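Local coordinates for septation protein imp2 (Schizosaccharomyces pombe, PDB 5C1F), which is required for normal septation, takes part in disassembling the medial ring and, through its F-BAR domain, binds phospholipid membrane to link it with the cytoskeleton, at residues V154-Q157 with N158-G162; C147-V150 with N151-S155. All coordinates share one frame; numbering follows the deposited sequence.

Coming from the N terminus, the chain runs along the long helix 69-155, and contact 2 (147-150 with 151-155) makes up its closing turns. Contact 1 (154-157 with 158-162) takes over at once, sharing Val154 and Ser155, and carries the backbone off the helix end and round to the start of helix 162-252. The two therefore overlap end to end along one continuous run, their centres about 11 Å apart. Contact 2 closes only successive helical turns; contact 1 closes the short bend between two long helices. Both sit near one far end of the elongated F-BAR domain, the centre of contact 1 about 79 Å from the centre of the chain, and both lean on helix 162-252.

Contact 1 of 2, residues V154-Q157 with N158-G162; sequences VSQQ and NMLFG
With CG anti to the carbonyl carbon in both Gln156 (chi1 -79°) and Leu160 (chi1 -74°), and with the glutamine chain bent at chi2, the two side chains are brought against each other at an oblique crossing. Between them CD1 of Leu160 does most of the touching: it sits 3.6 Å from Gln156 CB and 3.7 Å from Gln156 NE2, so one methyl meets both the root and the amide end of the glutamine. Leu160 CD2 brushes the same amide nitrogen at 4.0 Å, while Leu160 CB and CG both lie 3.2 Å from Gln156 O. The O atom of Gln156 accepts from Leu160 N at 3.0 Å, the donor nearly in line with C=O but its N-H pointing off line (141°), and takes a second, weak bond from Met159 N at 3.3 Å. One carbonyl thus receives two successive amides as the chain leaves helix 69-155 for the bend into helix 162-252, the hairpin of long helices characteristic of an F-BAR domain. Two residues earlier, Val154 O takes the N-H of Gln157 at 3.1 Å. Gln157 also reaches the returning helix: its chain runs extended beyond CG, and its NE2 hydrogen-bonds to Asn169 OD1. Asn168 of that helix is touched by the side chains of Gln156, Gln157 and Leu160. Asn158 leans back toward Ser155 O, its ND2 3.7 Å away in van der Waals contact.

Contact 2 of 2, residues C147-V150 with N151-S155; sequences CKKV and NYYVS
Lys149 and Tyr153, one helical turn apart, lie side by side. Between the side chains the lysine CE comes closest, 3.4 Å from Tyr153 OH and 3.7 Å from Tyr153 CE2, a methylene carbon rather than the ammonium group. The ring lies obliquely against the lysine's backbone, Tyr153 CD2 3.2 Å from Lys149 O. This is the last part of helix 69-155 in the F-BAR domain, and its i to i+4 bonds set the spacing: Tyr153 N donates to Lys149 O at 2.8 Å, nearly straight at 166°. A bend at chi3 (54°) of the lysine swings CE in toward the phenol. One residue on, Val150 and Val154 form a looser apolar pair, Val150 CG1 to Val154 CG2 at 4.3 Å. Further out, helix 162-252 meets Tyr153 through Lys171, Leu172 and Thr175, Asn168 ND2 donates to Tyr153 O, and Val150 also rests on Thr175. With the Tyr153 ring cut back to an alanine, Lys149 CE would probably lose its neighbour and a gap open toward Leu172 and Thr175. Cys147 packs on Tyr283 of the second subunit, while Cys147 O accepts from Asn151 N at 3.1 Å, the donor tilted 26° from the carbonyl plane.

Contact 1 of 2, residues V154-Q157 with N158-G162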
# COMPACT_ATOMS: atom_id res chain seq x y z
N VAL A 154 65.87 62.12 17.54
CA VAL A 154 65.85 63.54 17.88
C VAL A 154 65.99 63.71 19.38
O VAL A 154 66.70 64.60 19.85
CB VAL A 154 64.55 64.22 17.38
CG1 VAL A 154 64.43 65.63 17.94
CG2 VAL A 154 64.52 64.24 15.86
N SER A 155 65.34 62.84 20.15
CA SER A 155 65.41 62.91 21.61
C SER A 155 66.81 62.61 22.13
O SER A 155 67.18 63.04 23.22
CB SER A 155 64.39 61.96 22.24
OG SER A 155 64.65 60.61 21.88
N GLN A 156 67.58 61.86 21.34
CA GLN A 156 68.94 61.51 21.72
C GLN A 156 69.90 62.69 21.56
O GLN A 156 70.97 62.71 22.17
CB GLN A 156 69.45 60.33 20.88
CG GLN A 156 68.93 58.98 21.34
CD GLN A 156 69.43 58.61 22.73
OE1 GLN A 156 68.75 58.87 23.73
NE2 GLN A 156 70.61 58.02 22.80
N GLN A 157 69.51 63.66 20.75
CA GLN A 157 70.38 64.80 20.46
C GLN A 157 70.62 65.68 21.68
O GLN A 157 71.60 66.42 21.73
CB GLN A 157 69.78 65.64 19.33
CG GLN A 157 69.75 64.94 17.99
CD GLN A 157 69.04 65.76 16.93
OE1 GLN A 157 67.95 66.29 17.17
NE2 GLN A 157 69.66 65.88 15.76
N ASN A 158 69.73 65.58 22.66
CA ASN A 158 69.81 66.43 23.85
C ASN A 158 70.90 65.99 24.83
O ASN A 158 71.46 66.81 25.55
CB ASN A 158 68.45 66.45 24.56
CG ASN A 158 67.34 66.98 23.67
OD1 ASN A 158 67.57 67.84 22.81
ND2 ASN A 158 66.13 66.48 23.87
N MET A 159 71.19 64.69 24.85
CA MET A 159 72.14 64.15 25.82
C MET A 159 73.39 63.54 25.20
O MET A 159 74.36 63.26 25.90
CB MET A 159 71.44 63.12 26.71
CG MET A 159 70.41 63.71 27.67
SD MET A 159 71.15 64.75 28.96
CE MET A 159 72.26 63.58 29.74
N LEU A 160 73.39 63.33 23.88
CA LEU A 160 74.54 62.73 23.21
C LEU A 160 75.60 63.75 22.82
O LEU A 160 75.33 64.95 22.74
CB LEU A 160 74.10 61.96 21.96
CG LEU A 160 73.40 60.62 22.19
CD1 LEU A 160 73.07 59.96 20.86
CD2 LEU A 160 74.25 59.71 23.07
N PHE A 161 76.81 63.25 22.58
CA PHE A 161 77.95 64.09 22.22
C PHE A 161 78.95 63.28 21.40
O PHE A 161 78.81 62.06 21.27
CB PHE A 161 78.63 64.65 23.47
CG PHE A 161 79.09 63.59 24.44
CD1 PHE A 161 80.37 63.07 24.36
CD2 PHE A 161 78.24 63.12 25.42
CE1 PHE A 161 80.79 62.10 25.24
CE2 PHE A 161 78.65 62.14 26.31
CZ PHE A 161 79.93 61.63 26.22
N GLY A 162 79.96 63.96 20.87
CA GLY A 162 81.06 63.30 20.18
C GLY A 162 80.68 62.47 18.97
O GLY A 162 79.75 62.81 18.24

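Contact 2 of 2, residues C147-V150 with N151-S155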
# COMPACT_ATOMS: atom_id res chain seq x y z
N CYS A 147 58.69 56.70 11.69
CA CYS A 147 58.44 57.98 12.36
C CYS A 147 58.81 57.89 13.83
O CYS A 147 59.26 58.86 14.43
CB CYS A 147 56.97 58.39 12.21
SG CYS A 147 56.44 58.65 10.50
N LYS A 148 58.63 56.70 14.39
CA LYS A 148 58.91 56.47 15.80
C LYS A 148 60.41 56.50 16.08
O LYS A 148 60.84 56.92 17.16
CB LYS A 148 58.31 55.13 16.24
CG LYS A 148 57.78 55.13 17.66
CD LYS A 148 57.14 53.79 18.01
CE LYS A 148 56.68 53.77 19.46
NZ LYS A 148 56.25 52.41 19.88
N LYS A 149 61.20 56.07 15.11
CA LYS A 149 62.66 56.11 15.26
C LYS A 149 63.18 57.53 15.14
O LYS A 149 64.10 57.92 15.85
CB LYS A 149 63.33 55.21 14.22
CG LYS A 149 63.36 53.74 14.61
CD LYS A 149 63.90 52.89 13.47
CE LYS A 149 65.25 53.38 13.01
NZ LYS A 149 65.74 52.61 11.84
N VAL A 150 62.59 58.30 14.23
CA VAL A 150 62.93 59.71 14.08
C VAL A 150 62.72 60.43 15.41
O VAL A 150 63.59 61.16 15.88
CB VAL A 150 62.10 60.39 12.99
CG1 VAL A 150 62.28 61.90 13.04
CG2 VAL A 150 62.47 59.85 11.61
N ASN A 151 61.55 60.20 16.01
CA ASN A 151 61.22 60.74 17.32
C ASN A 151 62.32 60.43 18.34
O ASN A 151 62.75 61.30 19.09
CB ASN A 151 59.87 60.18 17.79
CG ASN A 151 59.45 60.73 19.15
OD1 ASN A 151 59.85 60.22 20.19
ND2 ASN A 151 58.62 61.77 19.13
N TYR A 152 62.77 59.18 18.34
CA TYR A 152 63.82 58.72 19.24
C TYR A 152 65.17 59.38 18.95
O TYR A 152 65.83 59.86 19.87
CB TYR A 152 63.95 57.20 19.16
CG TYR A 152 65.25 56.68 19.74
CD1 TYR A 152 65.46 56.68 21.11
CD2 TYR A 152 66.25 56.20 18.92
CE1 TYR A 152 66.64 56.21 21.64
CE2 TYR A 152 67.44 55.73 19.44
CZ TYR A 152 67.63 55.73 20.80
OH TYR A 152 68.81 55.26 21.33
N TYR A 153 65.59 59.38 17.69
CA TYR A 153 66.89 59.93 17.31
C TYR A 153 67.00 61.42 17.61
O TYR A 153 68.08 61.92 17.91
CB TYR A 153 67.16 59.70 15.82
CG TYR A 153 67.45 58.26 15.46
CD1 TYR A 153 68.25 57.47 16.28
CD2 TYR A 153 66.92 57.69 14.31
CE1 TYR A 153 68.52 56.15 15.95
CE2 TYR A 153 67.18 56.38 13.98
CZ TYR A 153 67.98 55.61 14.80
OH TYR A 153 68.23 54.30 14.47
N VAL A 154 65.87 62.12 17.54
CA VAL A 154 65.85 63.54 17.88
C VAL A 154 65.99 63.71 19.38
O VAL A 154 66.70 64.60 19.85
CB VAL A 154 64.55 64.22 17.38
CG1 VAL A 154 64.43 65.63 17.94
CG2 VAL A 154 64.52 64.24 15.86
N SER A 155 65.34 62.84 20.15
CA SER A 155 65.41 62.91 21.61
C SER A 155 66.81 62.61 22.13
O SER A 155 67.18 63.04 23.22
CB SER A 155 64.39 61.96 22.24
OG SER A 155 64.65 60.61 21.88